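Local atomic coordinates of ftsY (Mycoplasma mycoides, PDB entry 1ZU4), a protein that is the signal recognition particle receptor FtsY, modelled here as its NG domain, in which a helical bundle is joined to a GTPase domain of the SRP54 type. Residues A[206-210]-A[250-254]; A[119-124]-A[151-155]. All coordinates share one frame; numbering follows the deposited sequence.

Contact 1. Residues A[206-210]-A[250-254]; sequences KTNLM and FSKVA
Val253 meets three residues of helix 206-221, and its two methyls take Leu209 and Lys206 separately. CG1 lies anti to the backbone N (chi1 167°) and runs into Leu209, whose CD2 comes within 3.3 Å of Val253 CG1, tighter than usual van der Waals contact; the two side chains cross at about a right angle. CG2, on the other branch, takes the aliphatic stem of Lys206, with Lys206 CG 4.0 Å from Val253 CG2. The same Leu209 CD2 also meets the ring of Phe250 obliquely, 3.8 Å from CZ, again with the side chains nearly perpendicular, so that one methyl touches both Val253 and Phe250, which lie on adjoining sides of it. In the P-loop GTPase domain of an SRP receptor, this joins the first turn of one surface helix to the turn that leads out of helix 241-250 toward strand 258-262; that turn carries a backbone bond from Val253 N to Phe250 O. Met210 flanks the apolar group at its more exposed margin. Its chain bends at chi3 (81°) and brings CE beside the backbone, 4.1 Å from Lys252 O, while Met210 CG approaches Val253 CG1 and sits 3.4 Å from Val253 O. A water bridges the two segments beside Met210: it donates to Lys252 O over 2.5 Å and accepts a weak, long bond from Lys206 NZ.

Contact 2. Residues A[119-124]-A[151-155]; sequences TTSLAK and QLEEW. With SO4 (sulfate ion), chain B.
Ala123 and Trp155 pack together where two helices of the P-loop GTPase fold meet: helix 146-156 and helix 118-131, whose first residues belong to a sequence that fits the Walker A pattern. The short segments run in the same general direction, their axes 10.1 Å apart at closest approach and crossing at -33°. Polar contacts gather at the Thr119 end. Its backbone N donates to sulfate O1 over 2.9 Å, and the amides of Gly115, Gly117 and Lys118 grip the same anion, which probably came from the crystallisation liquor and occupies the kind of anion nest that P-loops form. Apolar contact follows on the side turned to the central sheet: Leu122 CD2 and Leu152 CD2 meet at 3.9 Å, their side chains crossing at about a right angle, above Ile138 and Asp198. Aromatic contact closes the far end. Trp155 has CG anti to its carbonyl carbon (chi1 -77°), which lays the indole against the neighbouring helix, and Arg159 adds a cation-pi contact. Thr120 OG1 and Lys124 CE approach the indole obliquely, while the Lys124 ammonium group bonds to Lys292 O. Ala123 CB makes a CH-pi contact over the face, 4.0 Å from the centroid of the Trp155 five-membered ring and 20° off its normal.

The two contacts illustrate how a P-loop domain packs its helices and loops against one another at separate places. Both belong to the GTPase domain and come in series along the chain: contact 2 closes before contact 1 opens. Their centres are 23 Å apart and their nearest atoms about 12 Å, with no touch between them. Contact 2 is buried and pairs helix 118-131 with helix 146-156 against strands 136-140 and 194-198, whereas contact 1 is partly buried and ties helix 206-221 to the loop before strand 258-262. Contact 2 contains Thr119, whose amide binds the sulfate, while contact 1 is linked to the probable P-loop through the side chain of Phe250.

Contact 1. Residues A[206-210]-A[250-254]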
ATOM      1  N   LYS A 206     -20.875  -8.750   1.991  1.00 27.79           N
ATOM      2  CA  LYS A 206     -20.741  -7.596   2.912  1.00 26.72           C
ATOM      3  C   LYS A 206     -21.199  -7.795   4.349  1.00 26.35           C
ATOM      4  O   LYS A 206     -20.471  -7.446   5.270  1.00 25.73           O
ATOM      5  CB  LYS A 206     -21.431  -6.355   2.361  1.00 27.49           C
ATOM      6  CG  LYS A 206     -21.149  -5.067   3.167  1.00 27.57           C
ATOM      7  CD  LYS A 206     -21.928  -3.914   2.575  1.00 28.56           C
ATOM      8  CE  LYS A 206     -21.676  -2.648   3.335  1.00 30.15           C
ATOM      9  NZ  LYS A 206     -22.259  -1.444   2.638  1.00 34.26           N
ATOM     10  N   THR A 207     -22.409  -8.315   4.542  1.00 24.98           N
ATOM     11  CA  THR A 207     -22.979  -8.368   5.885  1.00 24.66           C
ATOM     12  C   THR A 207     -22.206  -9.363   6.699  1.00 24.75           C
ATOM     13  O   THR A 207     -21.892  -9.092   7.859  1.00 25.71           O
ATOM     14  CB  THR A 207     -24.526  -8.750   5.885  1.00 26.01           C
ATOM     15  OG1 THR A 207     -24.726  -9.996   5.181  1.00 23.74           O
ATOM     16  CG2 THR A 207     -25.369  -7.665   5.220  1.00 24.15           C
ATOM     17  N   ASN A 208     -21.883 -10.524   6.109  1.00 24.18           N
ATOM     18  CA  ASN A 208     -21.125 -11.502   6.874  1.00 24.47           C
ATOM     19  C   ASN A 208     -19.699 -11.060   7.088  1.00 23.46           C
ATOM     20  O   ASN A 208     -19.075 -11.410   8.097  1.00 23.20           O
ATOM     21  CB  ASN A 208     -21.088 -12.875   6.228  1.00 25.28           C
ATOM     22  CG  ASN A 208     -20.370 -13.891   7.106  1.00 28.91           C
ATOM     23  OD1 ASN A 208     -19.358 -14.490   6.704  1.00 31.49           O
ATOM     24  ND2 ASN A 208     -20.862 -14.050   8.335  1.00 29.73           N
ATOM     25  N   LEU A 209     -19.157 -10.373   6.093  1.00 23.30           N
ATOM     26  CA  LEU A 209     -17.786  -9.916   6.175  1.00 23.35           C
ATOM     27  C   LEU A 209     -17.713  -8.916   7.322  1.00 22.16           C
ATOM     28  O   LEU A 209     -16.899  -9.068   8.204  1.00 22.64           O
ATOM     29  CB  LEU A 209     -17.355  -9.276   4.862  1.00 23.23           C
ATOM     30  CG  LEU A 209     -15.906  -8.787   4.830  1.00 26.17           C
ATOM     31  CD1 LEU A 209     -15.007  -9.983   5.092  1.00 28.20           C
ATOM     32  CD2 LEU A 209     -15.568  -8.128   3.492  1.00 27.93           C
ATOM     33  N   MET A 210     -18.573  -7.914   7.318  1.00 21.66           N
ATOM     34  CA  MET A 210     -18.640  -6.989   8.482  1.00 21.55           C
ATOM     35  C   MET A 210     -18.867  -7.671   9.845  1.00 21.57           C
ATOM     36  O   MET A 210     -18.181  -7.317  10.838  1.00 22.08           O
ATOM     37  CB  MET A 210     -19.669  -5.915   8.249  1.00 21.07           C
ATOM     38  CG  MET A 210     -19.273  -5.102   7.076  1.00 20.98           C
ATOM     39  SD  MET A 210     -20.407  -3.786   6.644  1.00 25.07           S
ATOM     40  CE  MET A 210     -19.973  -2.494   7.801  1.00 26.41           C
ATOM     41  N   PHE A 250     -14.165  -0.862  -1.221  1.00 20.79           N
ATOM     42  CA  PHE A 250     -13.925  -1.764  -0.101  1.00 21.56           C
ATOM     43  C   PHE A 250     -13.811  -0.967   1.195  1.00 21.93           C
ATOM     44  O   PHE A 250     -14.147  -1.457   2.248  1.00 20.50           O
ATOM     45  CB  PHE A 250     -12.653  -2.598  -0.307  1.00 21.84           C
ATOM     46  CG  PHE A 250     -12.624  -3.829   0.545  1.00 21.56           C
ATOM     47  CD1 PHE A 250     -13.135  -5.036   0.060  1.00 22.65           C
ATOM     48  CD2 PHE A 250     -12.161  -3.768   1.847  1.00 22.59           C
ATOM     49  CE1 PHE A 250     -13.164  -6.167   0.858  1.00 26.46           C
ATOM     50  CE2 PHE A 250     -12.202  -4.897   2.657  1.00 25.05           C
ATOM     51  CZ  PHE A 250     -12.684  -6.098   2.167  1.00 22.36           C
ATOM     52  N   SER A 251     -13.292   0.257   1.106  1.00 22.22           N
ATOM     53  CA  SER A 251     -13.176   1.103   2.284  1.00 24.59           C
ATOM     54  C   SER A 251     -14.500   1.344   3.023  1.00 25.29           C
ATOM     55  O   SER A 251     -14.466   1.925   4.098  1.00 26.57           O
ATOM     56  CB  SER A 251     -12.452   2.431   1.970  1.00 24.26           C
ATOM     57  OG  SER A 251     -13.302   3.377   1.368  1.00 24.99           O
ATOM     58  N   LYS A 252     -15.646   0.888   2.486  1.00 25.92           N
ATOM     59  CA  LYS A 252     -16.960   1.064   3.174  1.00 25.82           C
ATOM     60  C   LYS A 252     -17.342  -0.154   4.040  1.00 26.19           C
ATOM     61  O   LYS A 252     -18.304  -0.141   4.824  1.00 26.05           O
ATOM     62  CB  LYS A 252     -18.102   1.322   2.171  1.00 26.71           C
ATOM     63  CG  LYS A 252     -17.855   2.364   1.093  1.00 27.34           C
ATOM     64  CD  LYS A 252     -17.300   3.649   1.670  1.00 32.51           C
ATOM     65  CE  LYS A 252     -17.179   4.730   0.612  1.00 33.11           C
ATOM     66  NZ  LYS A 252     -17.868   6.002   1.010  1.00 34.78           N
ATOM     67  N   VAL A 253     -16.574  -1.213   3.882  1.00 25.42           N
ATOM     68  CA  VAL A 253     -16.870  -2.498   4.475  1.00 25.54           C
ATOM     69  C   VAL A 253     -16.004  -2.622   5.735  1.00 25.49           C
ATOM     70  O   VAL A 253     -16.342  -3.334   6.671  1.00 23.93           O
ATOM     71  CB  VAL A 253     -16.544  -3.628   3.434  1.00 26.05           C
ATOM     72  CG1 VAL A 253     -16.525  -4.971   4.063  1.00 24.71           C
ATOM     73  CG2 VAL A 253     -17.522  -3.588   2.247  1.00 27.10           C
ATOM     74  N   ALA A 254     -14.869  -1.913   5.733  1.00 25.17           N
ATOM     75  CA  ALA A 254     -13.880  -2.054   6.785  1.00 24.44           C
ATOM     76  C   ALA A 254     -13.348  -0.684   7.067  1.00 23.87           C
ATOM     77  O   ALA A 254     -13.294   0.176   6.171  1.00 23.82           O
ATOM     78  CB  ALA A 254     -12.759  -3.012   6.339  1.00 25.03           C
TER
HETATM   79  O   HOH W   1     -20.780   0.120   5.368  1.00 46.37           O

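Contact 2. Residues A[119-124]-A[151-155]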
ATOM      1  N   THR A 119      -2.435 -12.584   0.960  1.00 24.54           N
ATOM      2  CA  THR A 119      -1.710 -13.622   1.689  1.00 23.72           C
ATOM      3  C   THR A 119      -0.222 -13.494   1.411  1.00 22.57           C
ATOM      4  O   THR A 119       0.552 -13.658   2.314  1.00 22.74           O
ATOM      5  CB  THR A 119      -2.207 -15.096   1.443  1.00 24.42           C
ATOM      6  OG1 THR A 119      -1.791 -15.557   0.140  1.00 28.49           O
ATOM      7  CG2 THR A 119      -3.720 -15.196   1.561  1.00 22.47           C
ATOM      8  N   THR A 120       0.162 -13.154   0.182  1.00 20.96           N
ATOM      9  CA  THR A 120       1.547 -12.801  -0.135  1.00 20.98           C
ATOM     10  C   THR A 120       2.035 -11.623   0.726  1.00 19.84           C
ATOM     11  O   THR A 120       3.081 -11.698   1.346  1.00 19.56           O
ATOM     12  CB  THR A 120       1.686 -12.476  -1.663  1.00 21.42           C
ATOM     13  OG1 THR A 120       1.583 -13.695  -2.400  1.00 25.06           O
ATOM     14  CG2 THR A 120       3.010 -11.805  -2.004  1.00 22.05           C
ATOM     15  N   SER A 121       1.242 -10.549   0.778  1.00 18.29           N
ATOM     16  CA  SER A 121       1.640  -9.341   1.484  1.00 17.61           C
ATOM     17  C   SER A 121       1.734  -9.614   2.968  1.00 16.75           C
ATOM     18  O   SER A 121       2.605  -9.106   3.646  1.00 14.81           O
ATOM     19  CB  SER A 121       0.622  -8.201   1.255  1.00 17.27           C
ATOM     20  OG  SER A 121       0.650  -7.742  -0.051  1.00 19.16           O
ATOM     21  N   LEU A 122       0.833 -10.434   3.479  1.00 17.02           N
ATOM     22  CA  LEU A 122       0.851 -10.705   4.900  1.00 17.08           C
ATOM     23  C   LEU A 122       2.111 -11.504   5.275  1.00 17.41           C
ATOM     24  O   LEU A 122       2.743 -11.248   6.302  1.00 17.33           O
ATOM     25  CB  LEU A 122      -0.419 -11.460   5.274  1.00 19.35           C
ATOM     26  CG  LEU A 122      -0.570 -11.801   6.733  1.00 18.76           C
ATOM     27  CD1 LEU A 122      -2.008 -11.707   7.194  1.00 19.56           C
ATOM     28  CD2 LEU A 122      -0.034 -13.196   6.864  1.00 19.61           C
ATOM     29  N   ALA A 123       2.483 -12.454   4.422  1.00 16.94           N
ATOM     30  CA  ALA A 123       3.744 -13.206   4.558  1.00 17.41           C
ATOM     31  C   ALA A 123       4.984 -12.291   4.555  1.00 16.88           C
ATOM     32  O   ALA A 123       5.894 -12.484   5.360  1.00 17.46           O
ATOM     33  CB  ALA A 123       3.854 -14.246   3.444  1.00 16.99           C
ATOM     34  N   LYS A 124       4.995 -11.291   3.666  1.00 16.85           N
ATOM     35  CA  LYS A 124       6.082 -10.343   3.548  1.00 16.89           C
ATOM     36  C   LYS A 124       6.138  -9.456   4.774  1.00 16.99           C
ATOM     37  O   LYS A 124       7.215  -9.157   5.246  1.00 15.63           O
ATOM     38  CB  LYS A 124       5.971  -9.510   2.276  1.00 18.26           C
ATOM     39  CG  LYS A 124       6.264 -10.377   1.033  1.00 20.62           C
ATOM     40  CD  LYS A 124       6.238  -9.604  -0.227  1.00 27.32           C
ATOM     41  CE  LYS A 124       6.430 -10.569  -1.414  1.00 28.96           C
ATOM     42  NZ  LYS A 124       6.910  -9.837  -2.622  1.00 30.09           N
ATOM     43  N   GLN A 151      -1.001 -21.648   1.138  1.00 32.10           N
ATOM     44  CA  GLN A 151       0.035 -20.655   0.833  1.00 33.17           C
ATOM     45  C   GLN A 151       0.825 -20.260   2.066  1.00 32.64           C
ATOM     46  O   GLN A 151       2.052 -20.297   2.052  1.00 32.81           O
ATOM     47  CB  GLN A 151      -0.570 -19.398   0.202  1.00 33.47           C
ATOM     48  CG  GLN A 151      -1.034 -19.582  -1.219  1.00 37.87           C
ATOM     49  CD  GLN A 151      -1.890 -18.440  -1.715  1.00 41.72           C
ATOM     50  OE1 GLN A 151      -1.647 -17.268  -1.388  1.00 45.36           O
ATOM     51  NE2 GLN A 151      -2.896 -18.769  -2.523  1.00 41.82           N
ATOM     52  N   LEU A 152       0.117 -19.854   3.119  1.00 31.91           N
ATOM     53  CA  LEU A 152       0.753 -19.476   4.370  1.00 31.83           C
ATOM     54  C   LEU A 152       1.682 -20.569   4.907  1.00 33.45           C
ATOM     55  O   LEU A 152       2.821 -20.285   5.319  1.00 32.44           O
ATOM     56  CB  LEU A 152      -0.312 -19.067   5.387  1.00 30.73           C
ATOM     57  CG  LEU A 152      -0.929 -17.712   5.044  1.00 27.91           C
ATOM     58  CD1 LEU A 152      -2.074 -17.353   6.002  1.00 28.59           C
ATOM     59  CD2 LEU A 152       0.134 -16.601   4.995  1.00 28.16           C
ATOM     60  N   GLU A 153       1.203 -21.820   4.872  1.00 35.52           N
ATOM     61  CA  GLU A 153       2.009 -22.995   5.271  1.00 36.95           C
ATOM     62  C   GLU A 153       3.281 -23.143   4.443  1.00 38.34           C
ATOM     63  O   GLU A 153       4.352 -23.401   5.008  1.00 37.54           O
ATOM     64  CB  GLU A 153       1.212 -24.285   5.151  1.00 36.92           C
ATOM     65  CG  GLU A 153       0.295 -24.547   6.305  1.00 37.72           C
ATOM     66  CD  GLU A 153      -0.765 -25.521   5.917  1.00 39.14           C
ATOM     67  OE1 GLU A 153      -1.061 -25.633   4.703  1.00 42.61           O
ATOM     68  OE2 GLU A 153      -1.302 -26.185   6.816  1.00 41.17           O
ATOM     69  N   GLU A 154       3.136 -22.995   3.123  1.00 39.99           N
ATOM     70  CA  GLU A 154       4.257 -23.002   2.184  1.00 43.09           C
ATOM     71  C   GLU A 154       5.282 -21.981   2.635  1.00 44.27           C
ATOM     72  O   GLU A 154       6.371 -22.367   3.061  1.00 44.77           O
ATOM     73  CB  GLU A 154       3.802 -22.674   0.758  1.00 43.25           C
ATOM     74  CG  GLU A 154       4.862 -22.964  -0.342  1.00 47.12           C
ATOM     75  CD  GLU A 154       4.655 -22.138  -1.631  1.00 52.19           C
ATOM     76  OE1 GLU A 154       3.498 -21.720  -1.908  1.00 54.38           O
ATOM     77  OE2 GLU A 154       5.657 -21.908  -2.371  1.00 53.26           O
ATOM     78  N   TRP A 155       4.904 -20.695   2.575  1.00 45.53           N
ATOM     79  CA  TRP A 155       5.790 -19.576   2.913  1.00 46.99           C
ATOM     80  C   TRP A 155       6.484 -19.769   4.266  1.00 47.52           C
ATOM     81  O   TRP A 155       7.640 -19.360   4.431  1.00 47.69           O
ATOM     82  CB  TRP A 155       5.016 -18.254   2.957  1.00 47.50           C
ATOM     83  CG  TRP A 155       4.652 -17.624   1.637  1.00 49.44           C
ATOM     84  CD1 TRP A 155       3.490 -17.787   0.954  1.00 51.66           C
ATOM     85  CD2 TRP A 155       5.429 -16.680   0.882  1.00 50.80           C
ATOM     86  NE1 TRP A 155       3.493 -17.024  -0.188  1.00 51.77           N
ATOM     87  CE2 TRP A 155       4.673 -16.337  -0.260  1.00 50.94           C
ATOM     88  CE3 TRP A 155       6.693 -16.096   1.056  1.00 51.21           C
ATOM     89  CZ2 TRP A 155       5.135 -15.438  -1.233  1.00 51.55           C
ATOM     90  CZ3 TRP A 155       7.153 -15.199   0.081  1.00 51.63           C
ATOM     91  CH2 TRP A 155       6.371 -14.880  -1.045  1.00 50.65           C
TER
HETATM   92  S   SO4 B1130      -5.483 -13.011  -1.845  1.00 42.50           S
HETATM   93  O1  SO4 B1130      -4.856 -13.337  -0.547  1.00 37.90           O
HETATM   94  O2  SO4 B1130      -6.793 -13.670  -1.819  1.00 38.19           O
HETATM   95  O3  SO4 B1130      -5.766 -11.569  -2.033  1.00 39.99           O
HETATM   96  O4  SO4 B1130      -4.588 -13.467  -2.912  1.00 36.89           O